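Local coordinates for adhesion G-protein coupled receptor G6 (PDB 6V55) that is an adhesion G protein-coupled receptor, probably acting in myelination, with a calcium-binding extracellular region of several domains, at residues C5-T10 with S30-Q36; P22-P27 with V101-G105; Y60-K66 with E92-D98. All blocks are in the same frame, centred on the assembly; numbering follows the deposited sequence.

Interaction 1: C5-T10 with S30-Q36; sequences CNVVLT and SCNWTIQ. With NAG (2-acetamido-2-deoxy-beta-D-glucopyranose), chain E.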
loop_
_atom_site.group_PDB
_atom_site.type_symbol
_atom_site.label_atom_id
_atom_site.label_comp_id
_atom_site.label_asym_id
_atom_site.label_seq_id
_atom_site.Cartn_x
_atom_site.Cartn_y
_atom_site.Cartn_z
ATOM N N CYS A 5 9.039 6.174 1.143
ATOM C CA CYS A 5 8.045 5.209 0.685
ATOM C C CYS A 5 7.094 5.802 -0.367
ATOM O O CYS A 5 5.996 5.282 -0.567
ATOM C CB CYS A 5 7.281 4.588 1.884
ATOM S SG CYS A 5 5.885 5.535 2.667
ATOM N N ASN A 6 7.496 6.855 -1.081
ATOM C CA ASN A 6 6.767 7.344 -2.263
ATOM C C ASN A 6 7.774 7.416 -3.404
ATOM O O ASN A 6 8.267 8.500 -3.735
ATOM C CB ASN A 6 6.106 8.692 -2.030
ATOM C CG ASN A 6 4.930 8.615 -1.066
ATOM O OD1 ASN A 6 3.762 8.639 -1.479
ATOM N ND2 ASN A 6 5.233 8.525 0.229
ATOM N N VAL A 7 8.052 6.262 -4.017
ATOM C CA VAL A 7 9.098 6.118 -5.020
ATOM C C VAL A 7 8.506 5.549 -6.307
ATOM O O VAL A 7 7.353 5.116 -6.360
ATOM C CB VAL A 7 10.252 5.213 -4.533
ATOM C CG1 VAL A 7 11.239 5.993 -3.678
ATOM C CG2 VAL A 7 9.684 4.042 -3.758
ATOM N N VAL A 8 9.333 5.557 -7.352
ATOM C CA VAL A 8 9.054 4.899 -8.624
ATOM C C VAL A 8 10.172 3.897 -8.865
ATOM O O VAL A 8 11.343 4.282 -8.975
ATOM C CB VAL A 8 8.947 5.894 -9.792
ATOM C CG1 VAL A 8 8.923 5.159 -11.128
ATOM C CG2 VAL A 8 7.693 6.712 -9.662
ATOM N N LEU A 9 9.823 2.616 -8.938
ATOM C CA LEU A 9 10.814 1.553 -9.039
ATOM C C LEU A 9 10.855 1.057 -10.479
ATOM O O LEU A 9 9.820 0.671 -11.034
ATOM C CB LEU A 9 10.495 0.417 -8.064
ATOM C CG LEU A 9 10.184 0.887 -6.634
ATOM C CD1 LEU A 9 9.763 -0.257 -5.711
ATOM C CD2 LEU A 9 11.376 1.631 -6.052
ATOM N N THR A 10 12.047 1.098 -11.094
ATOM C CA THR A 10 12.204 0.801 -12.515
ATOM C C THR A 10 13.151 -0.357 -12.803
ATOM O O THR A 10 13.425 -0.620 -13.977
ATOM C CB THR A 10 12.717 2.031 -13.288
ATOM O OG1 THR A 10 14.042 2.356 -12.847
ATOM C CG2 THR A 10 11.813 3.240 -13.104
ATOM N N SER A 30 1.507 7.169 4.536
ATOM C CA SER A 30 0.882 7.197 3.220
ATOM C C SER A 30 1.962 6.943 2.180
ATOM O O SER A 30 2.810 7.806 1.938
ATOM C CB SER A 30 0.176 8.509 2.958
ATOM O OG SER A 30 0.072 8.668 1.555
ATOM N N CYS A 31 1.902 5.776 1.550
ATOM C CA CYS A 31 2.949 5.293 0.679
ATOM C C CYS A 31 2.394 5.055 -0.725
ATOM O O CYS A 31 1.221 4.711 -0.889
ATOM C CB CYS A 31 3.524 4.016 1.263
ATOM S SG CYS A 31 4.285 4.145 2.920
ATOM N N ASN A 32 3.253 5.242 -1.746
ATOM C CA ASN A 32 2.909 5.091 -3.176
ATOM C C ASN A 32 4.189 4.554 -3.810
ATOM O O ASN A 32 5.034 5.316 -4.287
ATOM C CB ASN A 32 2.432 6.410 -3.816
ATOM C CG ASN A 32 2.193 6.338 -5.363
ATOM O OD1 ASN A 32 2.211 5.284 -5.975
ATOM N ND2 ASN A 32 1.924 7.501 -5.974
ATOM N N TRP A 33 4.307 3.235 -3.834
ATOM C CA TRP A 33 5.286 2.556 -4.665
ATOM C C TRP A 33 4.676 2.334 -6.044
ATOM O O TRP A 33 3.788 1.489 -6.200
ATOM C CB TRP A 33 5.658 1.227 -4.042
ATOM C CG TRP A 33 6.235 1.316 -2.672
ATOM C CD1 TRP A 33 7.528 1.593 -2.348
ATOM C CD2 TRP A 33 5.559 1.060 -1.439
ATOM N NE1 TRP A 33 7.695 1.547 -0.989
ATOM C CE2 TRP A 33 6.500 1.221 -0.410
ATOM C CE3 TRP A 33 4.248 0.714 -1.105
ATOM C CZ2 TRP A 33 6.174 1.057 0.917
ATOM C CZ3 TRP A 33 3.930 0.553 0.224
ATOM C CH2 TRP A 33 4.887 0.716 1.210
ATOM N N THR A 34 5.143 3.072 -7.046
ATOM C CA THR A 34 4.733 2.836 -8.426
ATOM C C THR A 34 5.825 2.030 -9.128
ATOM O O THR A 34 6.991 2.423 -9.138
ATOM C CB THR A 34 4.444 4.161 -9.137
ATOM O OG1 THR A 34 3.135 4.613 -8.765
ATOM C CG2 THR A 34 4.483 4.016 -10.648
ATOM N N ILE A 35 5.460 0.885 -9.680
ATOM C CA ILE A 35 6.409 0.015 -10.362
ATOM C C ILE A 35 6.176 0.141 -11.855
ATOM O O ILE A 35 5.087 -0.190 -12.341
ATOM C CB ILE A 35 6.257 -1.440 -9.920
ATOM C CG1 ILE A 35 6.108 -1.517 -8.399
ATOM C CG2 ILE A 35 7.433 -2.217 -10.420
ATOM C CD1 ILE A 35 5.650 -2.876 -7.878
ATOM N N GLN A 36 7.188 0.604 -12.591
ATOM C CA GLN A 36 7.042 0.837 -14.021
ATOM C C GLN A 36 8.035 0.005 -14.815
ATOM O O GLN A 36 9.238 0.011 -14.530
ATOM C CB GLN A 36 7.205 2.305 -14.374
ATOM C CG GLN A 36 6.698 2.598 -15.760
ATOM C CD GLN A 36 6.349 4.044 -15.945
ATOM O OE1 GLN A 36 5.476 4.386 -16.750
ATOM N NE2 GLN A 36 7.015 4.915 -15.183
HETATM C C1 NAG E . 1.686 7.629 -7.411
HETATM C C2 NAG E . 0.659 8.710 -7.818
HETATM C C3 NAG E . 0.614 8.862 -9.346
HETATM C C4 NAG E . 1.997 9.176 -9.902
HETATM C C5 NAG E . 2.985 8.082 -9.487
HETATM C C6 NAG E . 4.403 8.418 -9.872
HETATM C C7 NAG E . -1.072 8.764 -6.070
HETATM C C8 NAG E . -2.511 8.480 -5.750
HETATM N N2 NAG E . -0.676 8.441 -7.304
HETATM O O3 NAG E . -0.303 9.889 -9.719
HETATM O O4 NAG E . 1.933 9.275 -11.325
HETATM O O5 NAG E . 2.988 7.916 -8.055
HETATM O O6 NAG E . 5.037 9.190 -8.860
HETATM O O7 NAG E . -0.302 9.258 -5.246
HETATM O O HOH W 1 2.937 9.867 -4.058
#
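One face of the W33 indole carries the carbonyl oxygen of C5, about 4.0 Å above the plane and off toward the rim, with C31 CB of its own strand on that same face. C5 CB touches the benzo side of the ring, 3.8 Å from W33 CZ2. V7 CG2 and, more loosely, L9 CD1 come in obliquely at the pyrrole end, V7 CG2 lying 3.6 Å from W33 CD1. The indole is swung toward residues 5-10 because W33 CG sits beside its own backbone N (chi1 -59°). F16 stacks on this ring and F106 meets it with its plane steeply turned, so W33 belongs to the core between the two sheets.

The second pair of flat groups is the amides of N6 and N32, which stand almost perpendicular, 84° apart. N6 ND2 donates a hydrogen bond to S30 O, which lies close to the N6 amide plane, while N6 OD1 takes a hydrogen from a water that in turn accepts from N32 ND2.

This is the N-terminal edge of a CUB domain: residues 5-10 run parallel to strand 30-36, with the short strand 8-9 at the edge of the sheet, and are tied at the start by the C5-C31 disulfide. Backbone bonds then pass from N32 N to C5 O, T34 N to V7 O, L9 N to T34 O (2.8 Å) and Q36 N to L9 O; V7 N to N32 O is weak.

N32 and T34 form an N-glycosylation sequon. The sugar is bonded through N32 ND2, and T34 OG1 donates to N32 OD1 at 3.0 Å, tilted from the carbonyl plane, which helps fix the rotation of the glycosylated amide. V8 CG2 rests against the sugar, 3.7 Å from NAG C6.

Interaction 2: P22-P27 with V101-G105; sequences PNDYPP and VQKKG. With CA (calcium ion), chain C.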
loop_
_atom_site.group_PDB
_atom_site.type_symbol
_atom_site.label_atom_id
_atom_site.label_comp_id
_atom_site.label_asym_id
_atom_site.label_seq_id
_atom_site.Cartn_x
_atom_site.Cartn_y
_atom_site.Cartn_z
ATOM N N PRO A 22 11.050 -5.690 9.513
ATOM C CA PRO A 22 10.016 -6.539 10.146
ATOM C C PRO A 22 9.437 -6.093 11.502
ATOM O O PRO A 22 8.609 -6.833 12.041
ATOM C CB PRO A 22 10.728 -7.892 10.296
ATOM C CG PRO A 22 12.159 -7.552 10.431
ATOM C CD PRO A 22 12.394 -6.281 9.637
ATOM N N ASN A 23 9.798 -4.915 12.021
ATOM C CA ASN A 23 9.092 -4.363 13.173
ATOM C C ASN A 23 7.813 -3.697 12.673
ATOM O O ASN A 23 7.511 -3.706 11.476
ATOM C CB ASN A 23 9.968 -3.374 13.945
ATOM C CG ASN A 23 11.382 -3.893 14.183
ATOM O OD1 ASN A 23 12.357 -3.311 13.688
ATOM N ND2 ASN A 23 11.504 -4.972 14.962
ATOM N N ASP A 24 7.049 -3.090 13.574
ATOM C CA ASP A 24 5.766 -2.538 13.177
ATOM C C ASP A 24 5.942 -1.239 12.401
ATOM O O ASP A 24 6.878 -0.463 12.637
ATOM C CB ASP A 24 4.866 -2.263 14.382
ATOM C CG ASP A 24 4.508 -3.513 15.179
ATOM O OD1 ASP A 24 3.983 -3.295 16.292
ATOM O OD2 ASP A 24 4.722 -4.677 14.725
ATOM N N TYR A 25 5.014 -1.008 11.469
ATOM C CA TYR A 25 4.983 0.237 10.726
ATOM C C TYR A 25 4.600 1.390 11.654
ATOM O O TYR A 25 4.041 1.165 12.730
ATOM C CB TYR A 25 4.023 0.125 9.540
ATOM C CG TYR A 25 2.654 -0.484 9.759
ATOM C CD1 TYR A 25 1.623 0.244 10.339
ATOM C CD2 TYR A 25 2.369 -1.754 9.290
ATOM C CE1 TYR A 25 0.359 -0.307 10.505
ATOM C CE2 TYR A 25 1.116 -2.317 9.444
ATOM C CZ TYR A 25 0.111 -1.580 10.046
ATOM O OH TYR A 25 -1.149 -2.123 10.201
ATOM N N PRO A 26 4.951 2.628 11.308
ATOM C CA PRO A 26 4.502 3.749 12.130
ATOM C C PRO A 26 3.043 4.043 11.830
ATOM O O PRO A 26 2.510 3.564 10.816
ATOM C CB PRO A 26 5.440 4.895 11.701
ATOM C CG PRO A 26 6.604 4.208 11.012
ATOM C CD PRO A 26 5.971 3.065 10.331
ATOM N N PRO A 27 2.339 4.773 12.694
ATOM C CA PRO A 27 1.003 5.244 12.326
ATOM C C PRO A 27 1.059 6.313 11.239
ATOM O O PRO A 27 2.124 6.858 10.925
ATOM C CB PRO A 27 0.457 5.839 13.627
ATOM C CG PRO A 27 1.403 5.514 14.687
ATOM C CD PRO A 27 2.697 5.178 14.064
ATOM N N VAL A 101 -2.961 1.328 16.667
ATOM C CA VAL A 101 -2.867 -0.125 16.438
ATOM C C VAL A 101 -2.064 -0.455 15.184
ATOM O O VAL A 101 -2.578 -0.381 14.065
ATOM C CB VAL A 101 -4.252 -0.818 16.371
ATOM C CG1 VAL A 101 -4.107 -2.316 16.308
ATOM C CG2 VAL A 101 -5.133 -0.398 17.542
ATOM N N GLN A 102 -0.819 -0.886 15.362
ATOM C CA GLN A 102 0.058 -1.210 14.247
ATOM C C GLN A 102 0.457 -2.674 14.302
ATOM O O GLN A 102 0.697 -3.227 15.380
ATOM C CB GLN A 102 1.295 -0.330 14.267
ATOM C CG GLN A 102 0.980 1.065 13.818
ATOM C CD GLN A 102 0.633 1.966 14.956
ATOM O OE1 GLN A 102 1.317 1.966 15.973
ATOM N NE2 GLN A 102 -0.450 2.729 14.810
ATOM N N LYS A 103 0.511 -3.298 13.138
ATOM C CA LYS A 103 1.023 -4.643 12.993
ATOM C C LYS A 103 2.307 -4.602 12.164
ATOM O O LYS A 103 2.892 -3.534 11.937
ATOM C CB LYS A 103 -0.031 -5.548 12.363
ATOM C CG LYS A 103 -1.351 -5.571 13.115
ATOM C CD LYS A 103 -1.252 -6.213 14.492
ATOM C CE LYS A 103 -2.449 -5.799 15.343
ATOM N NZ LYS A 103 -2.927 -6.855 16.273
ATOM N N LYS A 104 2.718 -5.778 11.691
ATOM C CA LYS A 104 4.072 -5.982 11.195
ATOM C C LYS A 104 4.295 -5.295 9.855
ATOM O O LYS A 104 5.357 -4.704 9.619
ATOM C CB LYS A 104 4.316 -7.477 11.078
ATOM C CG LYS A 104 5.732 -7.887 10.793
ATOM C CD LYS A 104 5.775 -9.156 9.963
ATOM C CE LYS A 104 4.905 -10.277 10.531
ATOM N NZ LYS A 104 4.879 -11.515 9.680
ATOM N N GLY A 105 3.294 -5.322 8.985
ATOM C CA GLY A 105 3.447 -4.741 7.676
ATOM C C GLY A 105 3.620 -5.799 6.612
ATOM O O GLY A 105 2.927 -6.828 6.637
HETATM CA CA CA C . -3.470 1.372 12.511
HETATM O O HOH W 2 4.126 1.104 15.376
HETATM O O HOH W 3 -1.456 2.946 12.379
#
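Y25 turns its ring across the backbone of residues 102-105. K103 O sits over one face toward the rim, 3.2 Å from Y25 CD2, and G105 CA meets the ring edge in plane, 3.6 Å from that same CD2. A CB on G105 would press tightly on the ring, and the backbone angles there call for glycine in any case. Y25 CG lies between its backbone N and carbonyl carbon (chi1 46°), which swings the ring over to the backbone of residues 102-105, while Y25 N gives K103 O a weak hydrogen bond.

Q102 comes at the ring obliquely, with its amide turned 62° from the ring plane and Q102 CG 3.6 Å from Y25 CD1. Bent at chi2 (92°), its chain then crosses P27 at about a right angle, laying Q102 NE2 against P27 CG at 3.3 Å. One water donates to both Y25 O and Q102 OE1; a second accepts from Q102 NE2 at 2.6 Å and itself binds calcium.

V101 O ligates the ion directly at 2.5 Å, with E53, D61, D98 and S100 supplying further ligands. The Y25 hydroxyl probably hydrogen-bonds D61 OD2, and Q102 holds a calcium-bound water, so both side chains are placed as second-shell groups round the calcium site of a calcium-binding CUB domain.

Interaction 3: Y60-K66 with E92-D98; sequences YDRVVVK and EVFFNSD. With CA (calcium ion), chain C; NAG (2-acetamido-2-deoxy-beta-D-glucopyranose), chain E.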
loop_
_atom_site.group_PDB
_atom_site.type_symbol
_atom_site.label_atom_id
_atom_site.label_comp_id
_atom_site.label_asym_id
_atom_site.label_seq_id
_atom_site.Cartn_x
_atom_site.Cartn_y
_atom_site.Cartn_z
ATOM N N TYR A 60 -9.363 0.725 8.591
ATOM C CA TYR A 60 -8.352 1.190 9.542
ATOM C C TYR A 60 -7.004 1.302 8.835
ATOM O O TYR A 60 -6.597 2.411 8.479
ATOM C CB TYR A 60 -8.261 0.264 10.756
ATOM C CG TYR A 60 -9.460 0.316 11.702
ATOM C CD1 TYR A 60 -10.393 1.335 11.621
ATOM C CD2 TYR A 60 -9.643 -0.665 12.678
ATOM C CE1 TYR A 60 -11.486 1.372 12.471
ATOM C CE2 TYR A 60 -10.731 -0.633 13.530
ATOM C CZ TYR A 60 -11.641 0.388 13.424
ATOM O OH TYR A 60 -12.720 0.442 14.279
ATOM N N ASP A 61 -6.296 0.191 8.619
ATOM C CA ASP A 61 -5.119 0.188 7.762
ATOM C C ASP A 61 -5.437 -0.627 6.529
ATOM O O ASP A 61 -6.001 -1.714 6.643
ATOM C CB ASP A 61 -3.894 -0.435 8.437
ATOM C CG ASP A 61 -3.600 0.152 9.804
ATOM O OD1 ASP A 61 -4.133 1.239 10.092
ATOM O OD2 ASP A 61 -2.842 -0.474 10.587
ATOM N N ARG A 62 -5.050 -0.145 5.349
ATOM C CA ARG A 62 -5.310 -0.900 4.127
ATOM C C ARG A 62 -4.129 -0.787 3.174
ATOM O O ARG A 62 -3.383 0.194 3.195
ATOM C CB ARG A 62 -6.601 -0.434 3.424
ATOM C CG ARG A 62 -6.580 0.993 2.933
ATOM C CD ARG A 62 -7.772 1.299 2.011
ATOM N NE ARG A 62 -9.061 1.135 2.678
ATOM C CZ ARG A 62 -10.212 1.686 2.283
ATOM N NH1 ARG A 62 -10.273 2.464 1.197
ATOM N NH2 ARG A 62 -11.314 1.460 2.996
ATOM N N VAL A 63 -3.952 -1.821 2.359
ATOM C CA VAL A 63 -3.073 -1.796 1.195
ATOM C C VAL A 63 -3.972 -1.872 -0.026
ATOM O O VAL A 63 -4.830 -2.756 -0.092
ATOM C CB VAL A 63 -2.070 -2.961 1.203
ATOM C CG1 VAL A 63 -1.363 -3.109 -0.147
ATOM C CG2 VAL A 63 -1.057 -2.741 2.271
ATOM N N VAL A 64 -3.799 -0.940 -0.976
ATOM C CA VAL A 64 -4.502 -0.954 -2.261
ATOM C C VAL A 64 -3.519 -1.374 -3.353
ATOM O O VAL A 64 -2.428 -0.802 -3.454
ATOM C CB VAL A 64 -5.105 0.427 -2.574
ATOM C CG1 VAL A 64 -5.746 0.434 -3.950
ATOM C CG2 VAL A 64 -6.128 0.829 -1.511
ATOM N N VAL A 65 -3.879 -2.380 -4.160
ATOM C CA VAL A 65 -3.087 -2.780 -5.330
ATOM C C VAL A 65 -3.819 -2.334 -6.591
ATOM O O VAL A 65 -4.942 -2.780 -6.858
ATOM C CB VAL A 65 -2.826 -4.292 -5.380
ATOM C CG1 VAL A 65 -1.968 -4.626 -6.600
ATOM C CG2 VAL A 65 -2.155 -4.765 -4.102
ATOM N N LYS A 66 -3.170 -1.481 -7.382
ATOM C CA LYS A 66 -3.793 -0.819 -8.528
ATOM C C LYS A 66 -3.089 -1.263 -9.808
ATOM O O LYS A 66 -1.892 -1.014 -9.993
ATOM C CB LYS A 66 -3.734 0.705 -8.371
ATOM C CG LYS A 66 -4.994 1.437 -8.804
ATOM C CD LYS A 66 -5.055 2.873 -8.256
ATOM C CE LYS A 66 -4.329 3.901 -9.137
ATOM N NZ LYS A 66 -4.066 5.219 -8.416
ATOM N N GLU A 92 0.854 -0.137 -9.251
ATOM C CA GLU A 92 0.977 0.791 -8.131
ATOM C C GLU A 92 0.472 0.122 -6.857
ATOM O O GLU A 92 -0.621 -0.454 -6.853
ATOM C CB GLU A 92 0.193 2.080 -8.414
ATOM C CG GLU A 92 0.543 2.695 -9.764
ATOM C CD GLU A 92 -0.006 4.095 -9.969
ATOM O OE1 GLU A 92 -1.010 4.474 -9.330
ATOM O OE2 GLU A 92 0.577 4.835 -10.786
ATOM N N VAL A 93 1.266 0.199 -5.786
ATOM C CA VAL A 93 0.941 -0.369 -4.475
ATOM C C VAL A 93 0.877 0.767 -3.460
ATOM O O VAL A 93 1.887 1.430 -3.204
ATOM C CB VAL A 93 1.979 -1.407 -4.025
ATOM C CG1 VAL A 93 1.675 -1.883 -2.609
ATOM C CG2 VAL A 93 2.008 -2.578 -4.967
ATOM N N PHE A 94 -0.287 0.966 -2.854
ATOM C CA PHE A 94 -0.460 1.989 -1.833
ATOM C C PHE A 94 -0.560 1.354 -0.463
ATOM O O PHE A 94 -0.916 0.184 -0.335
ATOM C CB PHE A 94 -1.713 2.814 -2.080
ATOM C CG PHE A 94 -1.694 3.536 -3.376
ATOM C CD1 PHE A 94 -1.046 4.754 -3.483
ATOM C CD2 PHE A 94 -2.300 2.982 -4.497
ATOM C CE1 PHE A 94 -1.017 5.413 -4.680
ATOM C CE2 PHE A 94 -2.275 3.640 -5.695
ATOM C CZ PHE A 94 -1.631 4.861 -5.789
ATOM N N PHE A 95 -0.247 2.139 0.564
ATOM C CA PHE A 95 -0.404 1.688 1.940
ATOM C C PHE A 95 -0.725 2.899 2.797
ATOM O O PHE A 95 -0.038 3.924 2.710
ATOM C CB PHE A 95 0.854 0.979 2.440
ATOM C CG PHE A 95 0.880 0.725 3.937
ATOM C CD1 PHE A 95 -0.137 0.009 4.574
ATOM C CD2 PHE A 95 1.946 1.184 4.707
ATOM C CE1 PHE A 95 -0.090 -0.239 5.961
ATOM C CE2 PHE A 95 2.003 0.931 6.087
ATOM C CZ PHE A 95 0.981 0.220 6.716
ATOM N N ASN A 96 -1.781 2.783 3.607
ATOM C CA ASN A 96 -2.209 3.830 4.533
ATOM C C ASN A 96 -2.511 3.210 5.892
ATOM O O ASN A 96 -3.213 2.194 5.972
ATOM C CB ASN A 96 -3.433 4.553 3.996
ATOM C CG ASN A 96 -3.136 5.302 2.735
ATOM O OD1 ASN A 96 -2.424 6.315 2.752
ATOM N ND2 ASN A 96 -3.666 4.817 1.623
ATOM N N SER A 97 -1.951 3.788 6.953
ATOM C CA SER A 97 -2.242 3.339 8.305
ATOM C C SER A 97 -2.925 4.498 9.008
ATOM O O SER A 97 -2.733 5.654 8.628
ATOM C CB SER A 97 -0.980 2.951 9.078
ATOM O OG SER A 97 -0.026 4.002 8.985
ATOM N N ASP A 98 -3.713 4.205 10.039
ATOM C CA ASP A 98 -4.347 5.319 10.718
ATOM C C ASP A 98 -3.509 5.661 11.950
ATOM O O ASP A 98 -2.317 5.355 11.973
ATOM C CB ASP A 98 -5.832 5.039 11.013
ATOM C CG ASP A 98 -6.091 3.768 11.842
ATOM O OD1 ASP A 98 -7.272 3.366 11.916
ATOM O OD2 ASP A 98 -5.199 3.172 12.466
HETATM CA CA CA C . -3.470 1.372 12.511
HETATM C C1 NAG E . 1.686 7.629 -7.411
HETATM C C2 NAG E . 0.659 8.710 -7.818
HETATM C C3 NAG E . 0.614 8.862 -9.346
HETATM C C4 NAG E . 1.997 9.176 -9.902
HETATM C C5 NAG E . 2.985 8.082 -9.487
HETATM C C6 NAG E . 4.403 8.418 -9.872
HETATM C C7 NAG E . -1.072 8.764 -6.070
HETATM C C8 NAG E . -2.511 8.480 -5.750
HETATM N N2 NAG E . -0.676 8.441 -7.304
HETATM O O3 NAG E . -0.303 9.889 -9.719
HETATM O O4 NAG E . 1.933 9.275 -11.325
HETATM O O5 NAG E . 2.988 7.916 -8.055
HETATM O O6 NAG E . 5.037 9.190 -8.860
HETATM O O7 NAG E . -0.302 9.258 -5.246
HETATM O O HOH W 3 -1.456 2.946 12.379
#
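Metal bonds tie D61 and D98 together at one end. D61 grips the calcium ion with both carboxylate oxygens, D61 OD1 at 2.5 Å and OD2 at 2.7 Å, and D98 adds OD2. D98 CG stands between its backbone N and carbonyl carbon (chi1 57°), which turns the carboxylate back toward residues 60-61; the remaining oxygen, OD1, lies by Y60 CA and CB and forms a salt bridge with K477. D61 OD1 also accepts from D98 N, met from above the carboxylate plane. A metal-bound water donates to D98 O.

Backbone hydrogen bonds carry the rest. Strands 62-66 and 92-96 run antiparallel as neighbours in the CUB sheet, with R62-N96, V64-F94 and K66-E92 as hydrogen-bonded pairs; F94 N to V64 O is short and straight at 2.8 Å.

Apolar contacts fill the face toward strand 41-51: V63 CG2 meets F95 CD1 at 3.7 Å, and V63 crosses V93 obliquely, their CG1 methyls in contact.

On the opposite face, with V64, K66, E92 and F94, a charged pair lies beside an aromatic ring that the N32-linked sugar touches. K66 and E92 lie side by side in a salt bridge whose hydrogen bond, K66 NZ to E92 OE1 at 3.3 Å, is weak. K66 also crosses the F94 ring obliquely, its NZ 3.6 Å from F94 CZ, and the sugar methyl NAG C8 sits 3.6 Å from F94 CE1. With an alanine at F94 the ring is lost, and the sugar's acetamide and the K66 chain would probably both lose their support and be freer to move.

From the N terminus, interaction 1 comes first, closing a loop over residues 11-29 by setting 5-10 beside strand 30-36. Residues 22-27 lie within that loop yet pair far ahead with 101-105, so interactions 1 and 2 cross. Interaction 3 follows interaction 1 in series and falls wholly within the long span bracketed by interaction 2. Strands 30-36 and 90-96 are sheet neighbours, joined by backbone bonds between W33 and V93 and between C31 and F95, which makes interactions 1 and 3 one continuous sheet sharing a glycan. Interactions 2 and 3 converge on the calcium ion and share one of its waters, tying the loops to the sheet end.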